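Local coordinates for selenium-binding protein (Sulfolobus tokodaii, PDB 2ECE) that is of unproven function, possibly binding selenium, and folds into a seven-bladed beta propeller, at residues V357-G365 with L421-I431; E387-T398 with S444-S455. All blocks are in the same frame, centred on the assembly; numbering follows the deposited sequence.

Contact 1. Residues V357-G365 with L421-I431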
loop_
_atom_site.group_PDB
_atom_site.type_symbol
_atom_site.label_atom_id
_atom_site.label_comp_id
_atom_site.label_asym_id
_atom_site.label_seq_id
_atom_site.Cartn_x
_atom_site.Cartn_y
_atom_site.Cartn_z
ATOM N N VAL A 357 14.308 14.387 8.222
ATOM C CA VAL A 357 13.967 15.770 8.508
ATOM C C VAL A 357 12.625 16.144 7.888
ATOM O O VAL A 357 12.424 15.991 6.683
ATOM C CB VAL A 357 15.062 16.726 7.974
ATOM C CG1 VAL A 357 14.574 18.168 8.021
ATOM C CG2 VAL A 357 16.323 16.570 8.805
ATOM N N LEU A 358 11.706 16.629 8.717
ATOM C CA LEU A 358 10.379 17.035 8.249
ATOM C C LEU A 358 10.532 18.257 7.339
ATOM O O LEU A 358 11.003 19.306 7.781
ATOM C CB LEU A 358 9.492 17.403 9.445
ATOM C CG LEU A 358 8.003 17.031 9.472
ATOM C CD1 LEU A 358 7.282 18.002 10.402
ATOM C CD2 LEU A 358 7.390 17.091 8.085
ATOM N N THR A 359 10.139 18.133 6.075
ATOM C CA THR A 359 10.262 19.256 5.149
ATOM C C THR A 359 8.943 19.657 4.500
ATOM O O THR A 359 8.907 20.567 3.670
ATOM C CB THR A 359 11.278 18.949 4.024
ATOM O OG1 THR A 359 10.899 17.740 3.354
ATOM C CG2 THR A 359 12.687 18.802 4.594
ATOM N N GLY A 360 7.860 18.983 4.873
ATOM C CA GLY A 360 6.569 19.308 4.292
ATOM C C GLY A 360 5.413 18.666 5.037
ATOM O O GLY A 360 5.515 17.519 5.476
ATOM N N LYS A 361 4.311 19.401 5.171
ATOM C CA LYS A 361 3.130 18.906 5.876
ATOM C C LYS A 361 1.849 19.595 5.407
ATOM O O LYS A 361 1.774 20.823 5.381
ATOM C CB LYS A 361 3.289 19.130 7.381
ATOM C CG LYS A 361 2.065 18.736 8.201
ATOM C CD LYS A 361 2.093 19.306 9.618
ATOM C CE LYS A 361 3.276 18.811 10.433
ATOM N NZ LYS A 361 3.240 19.359 11.815
ATOM N N VAL A 362 0.849 18.807 5.025
ATOM C CA VAL A 362 -0.431 19.366 4.610
ATOM C C VAL A 362 -1.527 18.731 5.459
ATOM O O VAL A 362 -1.372 17.611 5.953
ATOM C CB VAL A 362 -0.728 19.113 3.108
ATOM C CG1 VAL A 362 0.290 19.842 2.248
ATOM C CG2 VAL A 362 -0.723 17.620 2.813
ATOM N N LYS A 363 -2.625 19.456 5.645
ATOM C CA LYS A 363 -3.743 18.962 6.442
ATOM C C LYS A 363 -4.926 18.623 5.548
ATOM O O LYS A 363 -5.347 19.434 4.728
ATOM C CB LYS A 363 -4.181 20.010 7.472
ATOM C CG LYS A 363 -3.071 20.548 8.355
ATOM C CD LYS A 363 -3.634 21.565 9.339
ATOM C CE LYS A 363 -2.552 22.468 9.893
ATOM N NZ LYS A 363 -1.482 21.695 10.576
ATOM N N LEU A 364 -5.461 17.420 5.718
ATOM C CA LEU A 364 -6.596 16.959 4.930
ATOM C C LEU A 364 -7.485 16.113 5.837
ATOM O O LEU A 364 -7.024 15.120 6.407
ATOM C CB LEU A 364 -6.111 16.114 3.747
ATOM C CG LEU A 364 -5.248 16.764 2.661
ATOM C CD1 LEU A 364 -4.581 15.678 1.819
ATOM C CD2 LEU A 364 -6.111 17.674 1.784
ATOM N N GLY A 365 -8.751 16.507 5.970
ATOM C CA GLY A 365 -9.679 15.772 6.818
ATOM C C GLY A 365 -9.106 15.498 8.199
ATOM O O GLY A 365 -8.541 16.392 8.827
ATOM N N LEU A 421 -1.095 16.300 -4.530
ATOM C CA LEU A 421 -0.190 17.190 -3.825
ATOM C C LEU A 421 0.967 17.477 -4.769
ATOM O O LEU A 421 1.347 16.626 -5.568
ATOM C CB LEU A 421 0.351 16.515 -2.563
ATOM C CG LEU A 421 -0.650 15.969 -1.543
ATOM C CD1 LEU A 421 0.107 15.370 -0.365
ATOM C CD2 LEU A 421 -1.566 17.090 -1.070
ATOM N N ASN A 422 1.515 18.682 -4.689
ATOM C CA ASN A 422 2.645 19.050 -5.524
ATOM C C ASN A 422 3.847 19.049 -4.589
ATOM O O ASN A 422 3.908 19.839 -3.649
ATOM C CB ASN A 422 2.422 20.435 -6.134
ATOM C CG ASN A 422 1.306 20.441 -7.168
ATOM O OD1 ASN A 422 0.379 21.248 -7.091
ATOM N ND2 ASN A 422 1.393 19.542 -8.145
ATOM N N ALA A 423 4.785 18.137 -4.826
ATOM C CA ALA A 423 5.966 18.030 -3.976
ATOM C C ALA A 423 7.168 18.733 -4.592
ATOM O O ALA A 423 7.417 18.627 -5.797
ATOM C CB ALA A 423 6.292 16.569 -3.716
ATOM N N ASN A 424 7.910 19.441 -3.751
ATOM C CA ASN A 424 9.086 20.181 -4.188
ATOM C C ASN A 424 10.340 19.319 -4.107
ATOM O O ASN A 424 10.709 18.848 -3.032
ATOM C CB ASN A 424 9.266 21.429 -3.319
ATOM C CG ASN A 424 10.309 22.378 -3.874
ATOM O OD1 ASN A 424 11.439 21.979 -4.159
ATOM N ND2 ASN A 424 9.934 23.645 -4.029
ATOM N N PRO A 425 11.016 19.108 -5.246
ATOM C CA PRO A 425 12.239 18.297 -5.293
ATOM C C PRO A 425 13.304 18.705 -4.270
ATOM O O PRO A 425 14.205 17.926 -3.954
ATOM C CB PRO A 425 12.712 18.465 -6.742
ATOM C CG PRO A 425 12.095 19.786 -7.164
ATOM C CD PRO A 425 10.726 19.691 -6.567
ATOM N N SER A 426 13.204 19.919 -3.741
ATOM C CA SER A 426 14.180 20.372 -2.755
ATOM C C SER A 426 13.532 20.703 -1.419
ATOM O O SER A 426 14.056 21.509 -0.648
ATOM C CB SER A 426 14.946 21.592 -3.281
ATOM O OG SER A 426 15.693 21.252 -4.438
ATOM N N GLY A 427 12.394 20.074 -1.146
ATOM C CA GLY A 427 11.705 20.318 0.109
ATOM C C GLY A 427 10.472 21.183 -0.056
ATOM O O GLY A 427 10.567 22.324 -0.506
ATOM N N GLY A 428 9.314 20.637 0.306
ATOM C CA GLY A 428 8.071 21.381 0.189
ATOM C C GLY A 428 6.902 20.526 -0.270
ATOM O O GLY A 428 7.056 19.687 -1.164
ATOM N N LEU A 429 5.732 20.752 0.330
ATOM C CA LEU A 429 4.517 20.002 -0.006
ATOM C C LEU A 429 3.299 20.930 -0.041
ATOM O O LEU A 429 3.003 21.599 0.946
ATOM C CB LEU A 429 4.262 18.915 1.042
ATOM C CG LEU A 429 4.150 17.434 0.661
ATOM C CD1 LEU A 429 3.298 16.740 1.717
ATOM C CD2 LEU A 429 3.533 17.259 -0.715
ATOM N N GLU A 430 2.594 20.960 -1.169
ATOM C CA GLU A 430 1.401 21.797 -1.313
ATOM C C GLU A 430 0.241 20.983 -1.879
ATOM O O GLU A 430 0.448 20.030 -2.630
ATOM C CB GLU A 430 1.665 22.967 -2.270
ATOM C CG GLU A 430 2.695 23.997 -1.810
ATOM C CD GLU A 430 2.252 24.771 -0.582
ATOM O OE1 GLU A 430 1.034 25.025 -0.439
ATOM O OE2 GLU A 430 3.128 25.137 0.232
ATOM N N ILE A 431 -0.979 21.369 -1.523
ATOM C CA ILE A 431 -2.169 20.693 -2.028
ATOM C C ILE A 431 -2.517 21.327 -3.368
ATOM O O ILE A 431 -2.611 22.548 -3.469
ATOM C CB ILE A 431 -3.384 20.893 -1.093
ATOM C CG1 ILE A 431 -3.080 20.352 0.302
ATOM C CG2 ILE A 431 -4.598 20.194 -1.666
ATOM C CD1 ILE A 431 -4.103 20.779 1.347
HETATM O O HOH W 1 1.447 23.379 3.282
#
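Val362 packs against Leu421, Leu429 and Ile431 of the segment 421-431. CG2 meets Leu421 tip to tip, 4.0 Å from both CD1 and CD2 of that leucine. CG1, beside its own backbone N (chi1 -65°), lies 3.5 Å from Leu429 O and also touches Ile431 CG1. CB faces the same Ile431 CG1 at 3.9 Å, the two side chains crossing at a slant. Ile431 keeps its CG1 anti to its own carbonyl carbon (chi1 -59°), which carries CD1 onward to Leu364. There the side chains slide past one another in opposite directions, with Leu364 CD2 and Ile431 CD1 3.7 Å apart. Toward the other end Leu429 CB rests on the backbone at Gly360 CA, 4.0 Å away; a CB on the glycine would clash with it. Thr359 O then faces Gly428 N at 3.4 Å, at too poor an angle for a hydrogen bond. Gly427 ends a type I turn that starts at Asn424, and Gly428 follows it; Asn424 OD1 accepts from Ser426 N in an Asx turn. On the other segment, Thr359 and Gly360 both face Gln347 in a classic beta bulge.

The strands 357-363 and 429-431 are the outermost strands of two successive propeller blades. They run nearly parallel, 19° apart, yet no direct hydrogen bond joins the two segments. A single water donates weakly to both Lys361 O and Leu429 O. The blades thus meet here as separate sheets, joined by this weak water bridge and by aliphatic carbons whose hold depends on shape and burial, not on directed polar bonds.

Contact 2. Residues E387-T398 with S444-S455; sequences EISRDGRRVYVT and SHQVRLSGGDAS
Glu387 and Arg448 form a salt bridge between the two segments, through a weak bond from NH1 to OE1 at 3.2 Å. Ser455 OG also donates to Glu387 OE1, though its modelled 2.4 Å is doubtfully short. A bend at chi2 (41°) brings the Glu387 carboxylate over that of Asp453, stacked with their planes 13° apart and OE1 3.4 Å from Asp453 OD1. Arg448 NH1 also pairs with Asp453 OD1, at 3.0 Å, and so serves both acids. Beside them, Ala454 N donates to Ile388 O (3.2 Å) in the carbonyl plane.

Arg390 reaches the turn 449-452, its NE donating to Gly452 O at 3.2 Å from well above the carbonyl plane, and weakly to Gly451 O. Its NH1 and NH2 bind Ala19 O and Pro23 O. A leucine in place of Arg390 would probably cost Gly452 O, Ala19 O and Pro23 O the donor it supplies, and leave the turn less firmly tied to the neighbouring blade. Where the turn begins, Leu449 CD2 lies obliquely against Tyr396 CE2 at 3.6 Å. At the far end Thr398 OG1 donates to His445 O (2.6 Å).

Farther out, Leu449 N and Ser455 N fix Asp453 through the anti lone pairs of its two oxygens, Ile388 N holds Glu387 OE2, and Phe76 O takes Arg448 NE. Strand 443-449, paired with the N-terminal strand 27-33, closes the ring of blades. The buried acids probably depend on Arg448 to offset their repulsion, so this part of the seam is polar, although apolar contacts flank it.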
loop_
_atom_site.group_PDB
_atom_site.type_symbol
_atom_site.label_atom_id
_atom_site.label_comp_id
_atom_site.label_asym_id
_atom_site.label_seq_id
_atom_site.Cartn_x
_atom_site.Cartn_y
_atom_site.Cartn_z
ATOM N N GLU A 387 0.651 7.681 -3.293
ATOM C CA GLU A 387 1.410 7.183 -4.431
ATOM C C GLU A 387 2.134 8.365 -5.048
ATOM O O GLU A 387 1.581 9.459 -5.140
ATOM C CB GLU A 387 0.530 6.488 -5.458
ATOM C CG GLU A 387 1.379 5.629 -6.386
ATOM C CD GLU A 387 2.459 4.881 -5.619
ATOM O OE1 GLU A 387 2.147 3.834 -5.014
ATOM O OE2 GLU A 387 3.623 5.358 -5.598
ATOM N N ILE A 388 3.380 8.146 -5.451
ATOM C CA ILE A 388 4.202 9.216 -6.003
ATOM C C ILE A 388 4.578 8.991 -7.457
ATOM O O ILE A 388 4.922 7.877 -7.855
ATOM C CB ILE A 388 5.519 9.346 -5.215
ATOM C CG1 ILE A 388 5.253 9.221 -3.714
ATOM C CG2 ILE A 388 6.183 10.679 -5.533
ATOM C CD1 ILE A 388 6.504 8.877 -2.894
ATOM N N SER A 389 4.528 10.058 -8.248
ATOM C CA SER A 389 4.905 9.963 -9.648
ATOM C C SER A 389 6.390 9.608 -9.676
ATOM O O SER A 389 7.110 9.845 -8.708
ATOM C CB SER A 389 4.672 11.304 -10.350
ATOM O OG SER A 389 5.357 12.346 -9.674
ATOM N N ARG A 390 6.846 9.034 -10.782
ATOM C CA ARG A 390 8.245 8.662 -10.902
ATOM C C ARG A 390 9.175 9.862 -10.813
ATOM O O ARG A 390 10.268 9.751 -10.252
ATOM C CB ARG A 390 8.479 7.886 -12.203
ATOM C CG ARG A 390 8.170 6.404 -12.057
ATOM C CD ARG A 390 8.201 5.639 -13.372
ATOM N NE ARG A 390 7.115 6.012 -14.271
ATOM C CZ ARG A 390 7.196 6.971 -15.188
ATOM N NH1 ARG A 390 8.322 7.659 -15.333
ATOM N NH2 ARG A 390 6.153 7.241 -15.960
ATOM N N ASP A 391 8.751 11.013 -11.337
ATOM C CA ASP A 391 9.608 12.195 -11.271
ATOM C C ASP A 391 9.593 12.795 -9.875
ATOM O O ASP A 391 10.331 13.739 -9.592
ATOM C CB ASP A 391 9.213 13.251 -12.323
ATOM C CG ASP A 391 7.811 13.818 -12.119
ATOM O OD1 ASP A 391 7.258 13.711 -11.004
ATOM O OD2 ASP A 391 7.268 14.398 -13.087
ATOM N N GLY A 392 8.748 12.237 -9.006
ATOM C CA GLY A 392 8.663 12.696 -7.630
ATOM C C GLY A 392 7.970 14.017 -7.340
ATOM O O GLY A 392 7.944 14.453 -6.188
ATOM N N ARG A 393 7.393 14.648 -8.359
ATOM C CA ARG A 393 6.727 15.938 -8.175
ATOM C C ARG A 393 5.257 15.886 -7.750
ATOM O O ARG A 393 4.743 16.858 -7.198
ATOM C CB ARG A 393 6.842 16.760 -9.462
ATOM C CG ARG A 393 8.277 16.976 -9.920
ATOM C CD ARG A 393 8.335 17.556 -11.325
ATOM N NE ARG A 393 9.706 17.593 -11.834
ATOM C CZ ARG A 393 10.613 18.504 -11.490
ATOM N NH1 ARG A 393 10.300 19.474 -10.635
ATOM N NH2 ARG A 393 11.839 18.438 -11.994
ATOM N N ARG A 394 4.584 14.763 -7.988
ATOM C CA ARG A 394 3.166 14.647 -7.642
ATOM C C ARG A 394 2.869 13.485 -6.692
ATOM O O ARG A 394 3.372 12.374 -6.877
ATOM C CB ARG A 394 2.340 14.486 -8.925
ATOM C CG ARG A 394 2.583 15.594 -9.963
ATOM C CD ARG A 394 2.004 15.234 -11.325
ATOM N NE ARG A 394 2.729 14.135 -11.964
ATOM C CZ ARG A 394 3.931 14.247 -12.527
ATOM N NH1 ARG A 394 4.563 15.416 -12.542
ATOM N NH2 ARG A 394 4.504 13.188 -13.086
ATOM N N VAL A 395 2.055 13.754 -5.671
ATOM C CA VAL A 395 1.670 12.732 -4.704
ATOM C C VAL A 395 0.150 12.617 -4.729
ATOM O O VAL A 395 -0.557 13.600 -4.523
ATOM C CB VAL A 395 2.110 13.093 -3.265
ATOM C CG1 VAL A 395 1.763 11.944 -2.313
ATOM C CG2 VAL A 395 3.602 13.380 -3.223
ATOM N N TYR A 396 -0.351 11.422 -5.012
ATOM C CA TYR A 396 -1.787 11.198 -5.060
ATOM C C TYR A 396 -2.204 10.623 -3.710
ATOM O O TYR A 396 -1.489 9.809 -3.129
ATOM C CB TYR A 396 -2.116 10.255 -6.210
ATOM C CG TYR A 396 -1.761 10.846 -7.561
ATOM C CD1 TYR A 396 -2.643 11.699 -8.223
ATOM C CD2 TYR A 396 -0.519 10.594 -8.156
ATOM C CE1 TYR A 396 -2.301 12.286 -9.443
ATOM C CE2 TYR A 396 -0.168 11.180 -9.379
ATOM C CZ TYR A 396 -1.063 12.022 -10.014
ATOM O OH TYR A 396 -0.738 12.579 -11.232
ATOM N N VAL A 397 -3.361 11.050 -3.217
ATOM C CA VAL A 397 -3.834 10.627 -1.904
ATOM C C VAL A 397 -5.293 10.173 -1.883
ATOM O O VAL A 397 -6.161 10.863 -2.424
ATOM C CB VAL A 397 -3.707 11.796 -0.898
ATOM C CG1 VAL A 397 -3.932 11.296 0.519
ATOM C CG2 VAL A 397 -2.342 12.476 -1.045
ATOM N N THR A 398 -5.561 9.013 -1.278
ATOM C CA THR A 398 -6.938 8.521 -1.133
ATOM C C THR A 398 -7.199 8.387 0.377
ATOM O O THR A 398 -6.270 8.537 1.173
ATOM C CB THR A 398 -7.187 7.188 -1.870
ATOM O OG1 THR A 398 -6.283 6.184 -1.389
ATOM C CG2 THR A 398 -7.022 7.392 -3.378
ATOM N N SER A 444 -12.098 5.021 -1.817
ATOM C CA SER A 444 -10.901 4.801 -2.631
ATOM C C SER A 444 -9.699 4.280 -1.850
ATOM O O SER A 444 -9.487 4.648 -0.695
ATOM C CB SER A 444 -10.533 6.100 -3.354
ATOM O OG SER A 444 -10.463 7.190 -2.442
ATOM N N HIS A 445 -8.917 3.409 -2.487
ATOM C CA HIS A 445 -7.742 2.854 -1.830
ATOM C C HIS A 445 -6.458 3.028 -2.656
ATOM O O HIS A 445 -6.079 4.153 -2.998
ATOM C CB HIS A 445 -7.962 1.371 -1.492
ATOM C CG HIS A 445 -7.177 0.908 -0.302
ATOM N ND1 HIS A 445 -7.682 0.947 0.980
ATOM C CD2 HIS A 445 -5.896 0.484 -0.187
ATOM C CE1 HIS A 445 -6.747 0.571 1.834
ATOM N NE2 HIS A 445 -5.652 0.285 1.152
ATOM N N GLN A 446 -5.792 1.932 -2.995
ATOM C CA GLN A 446 -4.528 2.058 -3.724
ATOM C C GLN A 446 -4.615 2.659 -5.117
ATOM O O GLN A 446 -5.580 2.452 -5.849
ATOM C CB GLN A 446 -3.804 0.715 -3.800
ATOM C CG GLN A 446 -2.363 0.856 -4.297
ATOM C CD GLN A 446 -1.504 -0.323 -3.918
ATOM O OE1 GLN A 446 -1.852 -1.476 -4.195
ATOM N NE2 GLN A 446 -0.371 -0.047 -3.284
ATOM N N VAL A 447 -3.581 3.411 -5.468
ATOM C CA VAL A 447 -3.495 4.062 -6.766
ATOM C C VAL A 447 -2.285 3.536 -7.530
ATOM O O VAL A 447 -1.201 3.410 -6.969
ATOM C CB VAL A 447 -3.350 5.600 -6.592
ATOM C CG1 VAL A 447 -3.091 6.270 -7.933
ATOM C CG2 VAL A 447 -4.614 6.166 -5.963
ATOM N N ARG A 448 -2.480 3.208 -8.804
ATOM C CA ARG A 448 -1.381 2.749 -9.647
ATOM C C ARG A 448 -1.352 3.663 -10.864
ATOM O O ARG A 448 -2.337 3.770 -11.594
ATOM C CB ARG A 448 -1.566 1.288 -10.094
ATOM C CG ARG A 448 -0.607 0.306 -9.397
ATOM C CD ARG A 448 -1.023 0.051 -7.945
ATOM N NE ARG A 448 0.019 -0.583 -7.133
ATOM C CZ ARG A 448 1.064 0.057 -6.617
ATOM N NH1 ARG A 448 1.221 1.358 -6.827
ATOM N NH2 ARG A 448 1.950 -0.602 -5.883
ATOM N N LEU A 449 -0.223 4.328 -11.074
ATOM C CA LEU A 449 -0.089 5.244 -12.199
ATOM C C LEU A 449 0.359 4.520 -13.468
ATOM O O LEU A 449 1.236 3.655 -13.425
ATOM C CB LEU A 449 0.911 6.349 -11.847
ATOM C CG LEU A 449 0.642 7.093 -10.532
ATOM C CD1 LEU A 449 1.779 8.079 -10.256
ATOM C CD2 LEU A 449 -0.701 7.819 -10.617
ATOM N N SER A 450 -0.250 4.866 -14.596
ATOM C CA SER A 450 0.118 4.249 -15.863
ATOM C C SER A 450 1.616 4.471 -16.075
ATOM O O SER A 450 2.115 5.574 -15.874
ATOM C CB SER A 450 -0.676 4.877 -17.014
ATOM O OG SER A 450 -0.475 6.281 -17.076
ATOM N N GLY A 451 2.335 3.420 -16.454
ATOM C CA GLY A 451 3.766 3.561 -16.666
ATOM C C GLY A 451 4.604 3.298 -15.426
ATOM O O GLY A 451 5.830 3.399 -15.467
ATOM N N GLY A 452 3.949 2.964 -14.317
ATOM C CA GLY A 452 4.676 2.687 -13.089
ATOM C C GLY A 452 4.769 3.870 -12.140
ATOM O O GLY A 452 4.661 5.019 -12.557
ATOM N N ASP A 453 4.967 3.582 -10.857
ATOM C CA ASP A 453 5.082 4.621 -9.847
ATOM C C ASP A 453 6.118 4.235 -8.800
ATOM O O ASP A 453 6.899 3.303 -9.000
ATOM C CB ASP A 453 3.719 4.880 -9.189
ATOM C CG ASP A 453 3.028 3.600 -8.762
ATOM O OD1 ASP A 453 3.615 2.864 -7.953
ATOM O OD2 ASP A 453 1.901 3.330 -9.242
ATOM N N ALA A 454 6.116 4.945 -7.678
ATOM C CA ALA A 454 7.083 4.708 -6.616
ATOM C C ALA A 454 6.911 3.446 -5.762
ATOM O O ALA A 454 7.793 3.135 -4.955
ATOM C CB ALA A 454 7.142 5.932 -5.708
ATOM N N SER A 455 5.803 2.722 -5.910
ATOM C CA SER A 455 5.611 1.516 -5.105
ATOM C C SER A 455 5.214 0.307 -5.942
ATOM O O SER A 455 4.921 -0.761 -5.406
ATOM C CB SER A 455 4.545 1.748 -4.026
ATOM O OG SER A 455 3.234 1.697 -4.568
#

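Both contacts join the blade formed by 386-388, 394-398, 417-423 and 429-438 to a neighbour: contact 1 to the blade before it, contact 2 to the one that closes the ring. Contact 1 works at outer strands and is partly exposed, its centre about 20 Å from the centre of the chain; contact 2 is buried, its centre about 11 Å from that point. Within the shared sheet they meet directly, Leu421 N lying 2.8 Å from Val395 O in a probable hydrogen bond. Depth alone does not set the chemistry: the more exposed contact joins through aliphatic side chains, while the buried one combines charges and carbonyls with apolar packing.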